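Local coordinates for uncharacterized protein (Bacteroides thetaiotaomicron, PDB 4QNI) that is of unknown function but, as a two-domain protein and probable lipoprotein, probably takes part in auxiliary nutrient binding, at residues N169-D174 with P267-S272; R207-D212 with F217-I222; A238-G241 with G245-T248. All coordinates share one frame; numbering follows the deposited sequence.

Overall arrangement
All three contacts belong to the large antiparallel sheet of the C-terminal domain, and contacts 2 and 3 lie within the chain loop closed by contact 1. Contacts 2 and 3 are hairpins of strands following one another in the chain, whereas contact 1 joins a turn before strand 173-176 to the more distant strand 260-275. Contact 1 is buried and purely apolar between its segments. Contact 2, also buried, adds backbone bonds to an aromatic cluster. Contact 3 is partly buried, with one apolar face and one polar face. Asp-174 of contact 1 forms a salt bridge with Arg-207 of contact 2, while Phe-269 of contact 1 probably hydrogen-bonds, through its backbone N, to Gly-245 O of contact 3.

Contact 1 (N169-D174 with P267-S272); sequences NDYSGD and PSFRIS. With EDO (1,2-ethanediol), chain F.
Tyr-171 and Phe-269 meet as an offset edge-to-face aromatic pair inside the large antiparallel sheet of the C-terminal domain, joining the turn before strand 173-176 to strand 260-275. The edge of the tyrosine ring points toward the phenylalanine face, with the planes at 84° and the centroids 5.5 Å apart. The nearest carbons are Tyr-171 CE1 and Phe-269 CE2, at 3.7 Å. Ile-271 is a looser apolar neighbour; the end of its chain is not modelled, and CG1 is its nearest modelled atom to the tyrosine ring. Long, bulky aromatic side chains suit the place because even the nearest CA atoms, of Tyr-171 and Ile-271, are 9.0 Å apart. Phe-239 completes a trio, stacking on Tyr-171 and meeting Phe-269 edge to face. Tyrosine suits its position because, besides its ring, its OH is hydrogen-bonded to Glu-242 O and Gln-214 NE2. One face of its ring is covered by Asp-170 CB, 3.8 Å above the plane.

The ring is presented by a type I turn from Asn-169 to Ser-172. Asn-169 also makes an Asx turn, OD1 accepting from Tyr-171 N at 2.9 Å with the donor 43° out of the carbonyl plane. A chi1 of 62° folds this carboxamide back over the turn. The turn is also closed from first residue to last, Asn-169 N donating to Ser-172 OG at 3.1 Å.

Contact 2 (R207-D212 with F217-I222); sequences RGYVID and FTYAGI. With EDO (1,2-ethanediol), chain E.
Tyr-209 faces Phe-217 across two neighbouring antiparallel strands, and its side chain runs from one aromatic ring to another. CB starts over a face of the Phe-217 ring, 3.9 Å from its centroid and 25° off the normal, a CH-pi contact. CG continues over the rim, nearest to Phe-217 CZ. Farther out, CD1 comes within 3.5 Å of Phe-217 CE1, while Phe-217 O sits at the edge of the tyrosine ring, in its plane. The two rings are nearly parallel, 16° apart, but are offset so much that little of one lies over the other. CE1, still beside the phenylalanine, comes closest to Tyr-219, 3.6 Å from its CE2; this second pair of rings is oblique. At the tip, OH lies at the edge of the Tyr-219 ring and finds its polar partner in Glu-225, so the phenol can end among aromatics without losing its hydrogen bond. Arg-207 CG lies over a face of the Tyr-209 ring, 3.5 Å above the plane.

Phe-217 is brought into this position by its first torsion (chi1 80°), which puts CG between the backbone N and the carbonyl carbon. Ile-211 closes in at the edge of its ring through CG1, and Ile-211 CD1 touches Phe-217 CB at 3.8 Å; a long, flexible apolar chain can lay both carbons against the phenylalanine. In the backbone, Tyr-209 N donates to Phe-217 O and Phe-217 N to Tyr-209 O, each at 2.8 Å. One water links Arg-207 O to Tyr-219 N farther along, where the strands diverge. The whole is a beta hairpin carrying a cross-strand aromatic cluster beside an antiparallel hydrogen-bonded pair.

Contact 3 (A238-G241 with G245-T248); sequences AFNG and GSVT
Asn-240 and Thr-248 meet with their side chains at about a right angle, and the asparagine amide lies across the neighbouring strand so that both N-H groups of ND2 are used. One reaches Thr-248 OG1 at 2.9 Å, the other Ser-246 OG at 3.0 Å; both hydroxyls lie close to the amide plane, and the bonds are nearly straight, at 163° and 165°. A carboxamide suits this spot because its two in-plane hydrogens diverge enough to serve two residues two places apart. In Ser-246 a chi1 of 72° swings OG toward the asparagine amide. With an alanine here, one N-H of Asn-240 ND2 is likely to lose its acceptor, and the amide, left with Thr-248 OG1, to turn more easily. Thr-248 also sets its CB against Ala-238 CB, 4.1 Å away, on this same face.

These strands form the beta hairpin of 234-240 and 244-250 within the large antiparallel sheet. Ala-238 and Thr-248 are an antiparallel hydrogen-bonded pair, N to O in both directions. Phe-239 and Val-247 are the non-hydrogen-bonded pair that follows; their side chains lie side by side and point the same way on the opposite, buried face, with Phe-239 CD2 4.1 Å from Val-247 CG2. Ile-289 of strand 282-298 packs against both. Near the turn, a CB on Gly-245 would be jammed against the preceding carbonyl oxygen and would also collide with Asn-240 O across the hairpin. A water bridges Asn-240 O, at 2.7 Å, to Ser-246 N, at 2.9 Å.

Contact 1 (N169-D174 with P267-S272)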
loop_
_atom_site.group_PDB
_atom_site.type_symbol
_atom_site.label_atom_id
_atom_site.label_comp_id
_atom_site.label_asym_id
_atom_site.label_seq_id
_atom_site.Cartn_x
_atom_site.Cartn_y
_atom_site.Cartn_z
ATOM N N ASN A 169 31.936 11.904 -9.508
ATOM C CA ASN A 169 32.947 12.940 -9.471
ATOM C C ASN A 169 32.197 14.218 -9.027
ATOM O O ASN A 169 31.041 14.116 -8.593
ATOM C CB ASN A 169 33.685 13.058 -10.823
ATOM C CG ASN A 169 32.816 13.452 -12.004
ATOM O OD1 ASN A 169 31.689 13.923 -11.857
ATOM N ND2 ASN A 169 33.302 13.212 -13.210
ATOM N N ASP A 170 32.818 15.403 -9.109
ATOM C CA ASP A 170 32.151 16.643 -8.670
ATOM C C ASP A 170 30.989 17.060 -9.574
ATOM O O ASP A 170 30.266 17.968 -9.230
ATOM C CB ASP A 170 33.175 17.817 -8.606
ATOM C CG ASP A 170 34.294 17.658 -7.585
ATOM O OD1 ASP A 170 34.110 16.900 -6.615
ATOM O OD2 ASP A 170 35.333 18.327 -7.735
ATOM N N TYR A 171 30.800 16.415 -10.706
ATOM C CA TYR A 171 29.879 16.877 -11.739
ATOM C C TYR A 171 28.857 15.870 -12.180
ATOM O O TYR A 171 28.162 16.118 -13.173
ATOM C CB TYR A 171 30.729 17.256 -12.987
ATOM C CG TYR A 171 32.010 17.991 -12.660
ATOM C CD1 TYR A 171 31.995 19.338 -12.288
ATOM C CD2 TYR A 171 33.235 17.327 -12.657
ATOM C CE1 TYR A 171 33.173 20.001 -11.912
ATOM C CE2 TYR A 171 34.421 17.989 -12.322
ATOM C CZ TYR A 171 34.385 19.322 -11.945
ATOM O OH TYR A 171 35.556 19.944 -11.589
ATOM N N SER A 172 28.776 14.731 -11.496
ATOM C CA SER A 172 27.887 13.672 -11.933
ATOM C C SER A 172 26.692 13.483 -11.013
ATOM O O SER A 172 26.716 13.817 -9.837
ATOM C CB SER A 172 28.662 12.360 -12.057
ATOM O OG SER A 172 29.164 11.984 -10.788
ATOM N N GLY A 173 25.682 12.855 -11.569
ATOM C CA GLY A 173 24.439 12.549 -10.909
ATOM C C GLY A 173 23.303 12.829 -11.859
ATOM O O GLY A 173 23.515 12.980 -13.074
ATOM N N ASP A 174 22.095 12.944 -11.290
ATOM C CA ASP A 174 20.880 13.195 -12.041
ATOM C C ASP A 174 20.604 14.685 -12.053
ATOM O O ASP A 174 20.149 15.294 -11.071
ATOM C CB ASP A 174 19.689 12.356 -11.506
ATOM C CG ASP A 174 19.875 10.839 -11.659
ATOM O OD1 ASP A 174 20.846 10.416 -12.320
ATOM O OD2 ASP A 174 19.064 10.084 -11.105
ATOM N N PRO A 267 30.066 26.682 -24.107
ATOM C CA PRO A 267 29.417 26.368 -22.818
ATOM C C PRO A 267 30.374 26.548 -21.637
ATOM O O PRO A 267 31.585 26.476 -21.815
ATOM C CB PRO A 267 28.954 24.915 -22.972
ATOM C CG PRO A 267 29.682 24.370 -24.147
ATOM C CD PRO A 267 30.236 25.480 -24.957
ATOM N N SER A 268 29.828 26.804 -20.442
ATOM C CA SER A 268 30.586 27.046 -19.207
ATOM C C SER A 268 29.865 26.483 -18.002
ATOM O O SER A 268 28.674 26.191 -18.065
ATOM C CB SER A 268 30.823 28.541 -19.001
ATOM O OG SER A 268 29.625 29.293 -19.109
ATOM N N PHE A 269 30.590 26.303 -16.901
ATOM C CA PHE A 269 29.986 25.782 -15.687
ATOM C C PHE A 269 30.417 26.604 -14.524
ATOM O O PHE A 269 31.409 27.327 -14.588
ATOM C CB PHE A 269 30.340 24.289 -15.453
ATOM C CG PHE A 269 31.712 24.059 -14.847
ATOM C CD1 PHE A 269 32.857 24.094 -15.641
ATOM C CD2 PHE A 269 31.857 23.802 -13.484
ATOM C CE1 PHE A 269 34.118 23.888 -15.081
ATOM C CE2 PHE A 269 33.112 23.566 -12.932
ATOM C CZ PHE A 269 34.240 23.641 -13.728
ATOM N N ARG A 270 29.720 26.419 -13.430
ATOM C CA ARG A 270 29.980 27.078 -12.173
ATOM C C ARG A 270 29.407 26.219 -11.071
ATOM O O ARG A 270 28.338 25.650 -11.249
ATOM C CB ARG A 270 29.332 28.475 -12.194
ATOM C CG ARG A 270 29.994 29.429 -11.265
ATOM C CD ARG A 270 29.107 30.630 -11.119
ATOM N NE ARG A 270 29.603 31.507 -10.072
ATOM C CZ ARG A 270 28.984 32.609 -9.677
ATOM N NH1 ARG A 270 27.837 32.977 -10.245
ATOM N NH2 ARG A 270 29.516 33.371 -8.730
ATOM N N ILE A 271 30.129 26.092 -9.954
ATOM C CA ILE A 271 29.698 25.360 -8.768
ATOM C C ILE A 271 29.367 26.424 -7.717
ATOM O O ILE A 271 30.080 27.414 -7.581
ATOM C CB ILE A 271 30.739 24.290 -8.308
ATOM C CG1 ILE A 271 31.037 23.223 -9.421
ATOM C CG2 ILE A 271 30.272 23.573 -7.042
ATOM N N SER A 272 28.232 26.284 -7.056
ATOM C CA SER A 272 27.752 27.248 -6.063
ATOM C C SER A 272 26.986 26.543 -4.937
ATOM O O SER A 272 26.444 25.457 -5.142
ATOM C CB SER A 272 26.864 28.285 -6.733
ATOM O OG SER A 272 25.872 27.633 -7.505
HETATM C C1 EDO F . 30.298 19.331 -6.083
HETATM O O1 EDO F . 29.019 19.400 -6.696
HETATM C C2 EDO F . 30.191 18.579 -4.727
HETATM O O2 EDO F . 31.466 18.516 -4.087
#

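Contact 2 (R207-D212 with F217-I222)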
loop_
_atom_site.group_PDB
_atom_site.type_symbol
_atom_site.label_atom_id
_atom_site.label_comp_id
_atom_site.label_asym_id
_atom_site.label_seq_id
_atom_site.Cartn_x
_atom_site.Cartn_y
_atom_site.Cartn_z
ATOM N N ARG A 207 20.666 12.017 -16.580
ATOM C CA ARG A 207 21.739 11.395 -15.827
ATOM C C ARG A 207 23.091 11.710 -16.463
ATOM O O ARG A 207 23.294 11.448 -17.657
ATOM C CB ARG A 207 21.502 9.864 -15.735
ATOM C CG ARG A 207 22.529 9.161 -14.848
ATOM C CD ARG A 207 22.030 7.813 -14.414
ATOM N NE ARG A 207 20.964 7.982 -13.438
ATOM C CZ ARG A 207 20.085 7.049 -13.122
ATOM N NH1 ARG A 207 20.109 5.870 -13.732
ATOM N NH2 ARG A 207 19.160 7.289 -12.204
ATOM N N GLY A 208 23.998 12.227 -15.631
ATOM C CA GLY A 208 25.373 12.560 -15.982
ATOM C C GLY A 208 26.237 11.460 -15.412
ATOM O O GLY A 208 26.314 11.320 -14.194
ATOM N N TYR A 209 26.828 10.627 -16.279
ATOM C CA TYR A 209 27.650 9.482 -15.874
ATOM C C TYR A 209 29.103 9.819 -15.845
ATOM O O TYR A 209 29.587 10.477 -16.758
ATOM C CB TYR A 209 27.462 8.327 -16.868
ATOM C CG TYR A 209 26.039 7.885 -17.048
ATOM C CD1 TYR A 209 25.204 8.510 -17.971
ATOM C CD2 TYR A 209 25.528 6.813 -16.323
ATOM C CE1 TYR A 209 23.889 8.085 -18.157
ATOM C CE2 TYR A 209 24.240 6.343 -16.547
ATOM C CZ TYR A 209 23.426 6.981 -17.464
ATOM O OH TYR A 209 22.136 6.551 -17.613
ATOM N N VAL A 210 29.833 9.275 -14.885
ATOM C CA VAL A 210 31.286 9.512 -14.793
ATOM C C VAL A 210 32.067 8.833 -15.934
ATOM O O VAL A 210 31.774 7.691 -16.313
ATOM C CB VAL A 210 31.826 9.049 -13.424
ATOM C CG1 VAL A 210 33.342 9.117 -13.370
ATOM C CG2 VAL A 210 31.243 9.888 -12.324
ATOM N N ILE A 211 33.087 9.555 -16.452
ATOM C CA ILE A 211 34.090 9.063 -17.414
ATOM C C ILE A 211 35.408 9.040 -16.647
ATOM O O ILE A 211 36.048 7.991 -16.523
ATOM C CB ILE A 211 34.146 9.842 -18.748
ATOM C CG1 ILE A 211 32.903 9.472 -19.594
ATOM C CG2 ILE A 211 35.463 9.514 -19.509
ATOM C CD1 ILE A 211 32.791 10.172 -20.962
ATOM N N ASP A 212 35.785 10.193 -16.111
ATOM C CA ASP A 212 36.936 10.361 -15.229
ATOM C C ASP A 212 36.605 11.500 -14.233
ATOM O O ASP A 212 35.419 11.833 -14.076
ATOM C CB ASP A 212 38.241 10.574 -16.013
ATOM C CG ASP A 212 38.279 11.772 -16.945
ATOM O OD1 ASP A 212 37.560 12.775 -16.667
ATOM O OD2 ASP A 212 39.087 11.747 -17.903
ATOM N N PHE A 217 29.401 11.914 -19.174
ATOM C CA PHE A 217 28.661 11.886 -20.417
ATOM C C PHE A 217 27.152 11.888 -20.077
ATOM O O PHE A 217 26.743 11.511 -18.969
ATOM C CB PHE A 217 29.062 10.751 -21.403
ATOM C CG PHE A 217 28.472 9.397 -21.087
ATOM C CD1 PHE A 217 27.175 9.076 -21.477
ATOM C CD2 PHE A 217 29.213 8.444 -20.388
ATOM C CE1 PHE A 217 26.621 7.847 -21.153
ATOM C CE2 PHE A 217 28.657 7.220 -20.055
ATOM C CZ PHE A 217 27.366 6.928 -20.439
ATOM N N THR A 218 26.343 12.362 -21.023
ATOM C CA THR A 218 24.888 12.229 -20.973
ATOM C C THR A 218 24.514 11.508 -22.266
ATOM O O THR A 218 25.298 11.535 -23.231
ATOM C CB THR A 218 24.143 13.586 -20.858
ATOM O OG1 THR A 218 24.128 14.220 -22.142
ATOM C CG2 THR A 218 24.657 14.537 -19.719
ATOM N N TYR A 219 23.346 10.902 -22.335
ATOM C CA TYR A 219 22.879 10.453 -23.632
ATOM C C TYR A 219 22.373 11.707 -24.395
ATOM O O TYR A 219 21.998 12.698 -23.761
ATOM C CB TYR A 219 21.804 9.365 -23.528
ATOM C CG TYR A 219 22.361 8.081 -22.956
ATOM C CD1 TYR A 219 23.263 7.308 -23.681
ATOM C CD2 TYR A 219 22.029 7.668 -21.670
ATOM C CE1 TYR A 219 23.852 6.182 -23.123
ATOM C CE2 TYR A 219 22.576 6.514 -21.121
ATOM C CZ TYR A 219 23.491 5.776 -21.851
ATOM O OH TYR A 219 24.014 4.628 -21.331
ATOM N N ALA A 220 22.441 11.684 -25.737
ATOM C CA ALA A 220 22.003 12.797 -26.576
ATOM C C ALA A 220 20.505 13.055 -26.420
ATOM O O ALA A 220 19.705 12.124 -26.473
ATOM C CB ALA A 220 22.355 12.519 -28.034
ATOM N N GLY A 221 20.158 14.307 -26.161
ATOM C CA GLY A 221 18.789 14.755 -25.958
ATOM C C GLY A 221 17.864 13.881 -25.130
ATOM O O GLY A 221 18.044 13.727 -23.920
ATOM N N ILE A 222 16.842 13.321 -25.795
ATOM C CA ILE A 222 15.778 12.513 -25.179
ATOM C C ILE A 222 16.181 11.064 -24.963
ATOM O O ILE A 222 15.455 10.336 -24.278
ATOM C CB ILE A 222 14.470 12.605 -25.987
ATOM C CG1 ILE A 222 14.688 12.167 -27.446
ATOM C CG2 ILE A 222 13.910 14.018 -25.892
ATOM C CD1 ILE A 222 13.511 11.886 -28.108
HETATM C C1 EDO E . 22.276 16.766 -22.145
HETATM O O1 EDO E . 22.957 16.741 -23.383
HETATM C C2 EDO E . 20.931 17.454 -22.302
HETATM O O2 EDO E . 20.055 16.638 -23.056
HETATM O O HOH W 1 21.840 10.764 -19.787
#

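Contact 3 (A238-G241 with G245-T248)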
loop_
_atom_site.group_PDB
_atom_site.type_symbol
_atom_site.label_atom_id
_atom_site.label_comp_id
_atom_site.label_asym_id
_atom_site.label_seq_id
_atom_site.Cartn_x
_atom_site.Cartn_y
_atom_site.Cartn_z
ATOM N N ALA A 238 33.377 17.740 -20.647
ATOM C CA ALA A 238 34.680 17.887 -19.986
ATOM C C ALA A 238 34.709 19.243 -19.311
ATOM O O ALA A 238 34.483 20.232 -19.979
ATOM C CB ALA A 238 35.813 17.749 -21.006
ATOM N N PHE A 239 34.948 19.286 -17.992
ATOM C CA PHE A 239 34.948 20.505 -17.165
ATOM C C PHE A 239 36.341 21.044 -17.112
ATOM O O PHE A 239 37.204 20.405 -16.537
ATOM C CB PHE A 239 34.393 20.185 -15.750
ATOM C CG PHE A 239 32.959 19.706 -15.841
ATOM C CD1 PHE A 239 32.667 18.378 -16.144
ATOM C CD2 PHE A 239 31.898 20.593 -15.659
ATOM C CE1 PHE A 239 31.344 17.959 -16.304
ATOM C CE2 PHE A 239 30.577 20.175 -15.814
ATOM C CZ PHE A 239 30.304 18.854 -16.129
ATOM N N ASN A 240 36.587 22.179 -17.760
ATOM C CA ASN A 240 37.927 22.774 -17.874
ATOM C C ASN A 240 38.182 23.791 -16.766
ATOM O O ASN A 240 38.491 24.959 -17.026
ATOM C CB ASN A 240 38.089 23.396 -19.257
ATOM C CG ASN A 240 37.853 22.410 -20.370
ATOM O OD1 ASN A 240 38.372 21.290 -20.362
ATOM N ND2 ASN A 240 37.056 22.799 -21.341
ATOM N N GLY A 241 38.073 23.301 -15.533
ATOM C CA GLY A 241 38.263 24.037 -14.285
ATOM C C GLY A 241 37.825 23.183 -13.109
ATOM O O GLY A 241 37.278 22.080 -13.301
ATOM N N GLY A 245 34.550 27.472 -15.180
ATOM C CA GLY A 245 35.352 27.422 -16.391
ATOM C C GLY A 245 34.504 27.031 -17.568
ATOM O O GLY A 245 33.278 27.012 -17.473
ATOM N N SER A 246 35.141 26.750 -18.687
ATOM C CA SER A 246 34.420 26.329 -19.882
ATOM C C SER A 246 34.143 24.850 -19.789
ATOM O O SER A 246 34.728 24.160 -18.944
ATOM C CB SER A 246 35.253 26.626 -21.131
ATOM O OG SER A 246 36.340 25.714 -21.186
ATOM N N VAL A 247 33.278 24.354 -20.687
ATOM C CA VAL A 247 32.957 22.939 -20.852
ATOM C C VAL A 247 33.259 22.574 -22.328
ATOM O O VAL A 247 32.935 23.344 -23.241
ATOM C CB VAL A 247 31.498 22.600 -20.421
ATOM C CG1 VAL A 247 31.141 21.134 -20.700
ATOM C CG2 VAL A 247 31.267 22.926 -18.938
ATOM N N THR A 248 33.925 21.436 -22.555
ATOM C CA THR A 248 34.149 20.916 -23.900
ATOM C C THR A 248 33.098 19.837 -24.128
ATOM O O THR A 248 33.082 18.824 -23.423
ATOM C CB THR A 248 35.576 20.403 -24.088
ATOM O OG1 THR A 248 36.480 21.480 -23.815
ATOM C CG2 THR A 248 35.819 19.820 -25.520
HETATM O O HOH W 2 37.996 27.095 -18.619
#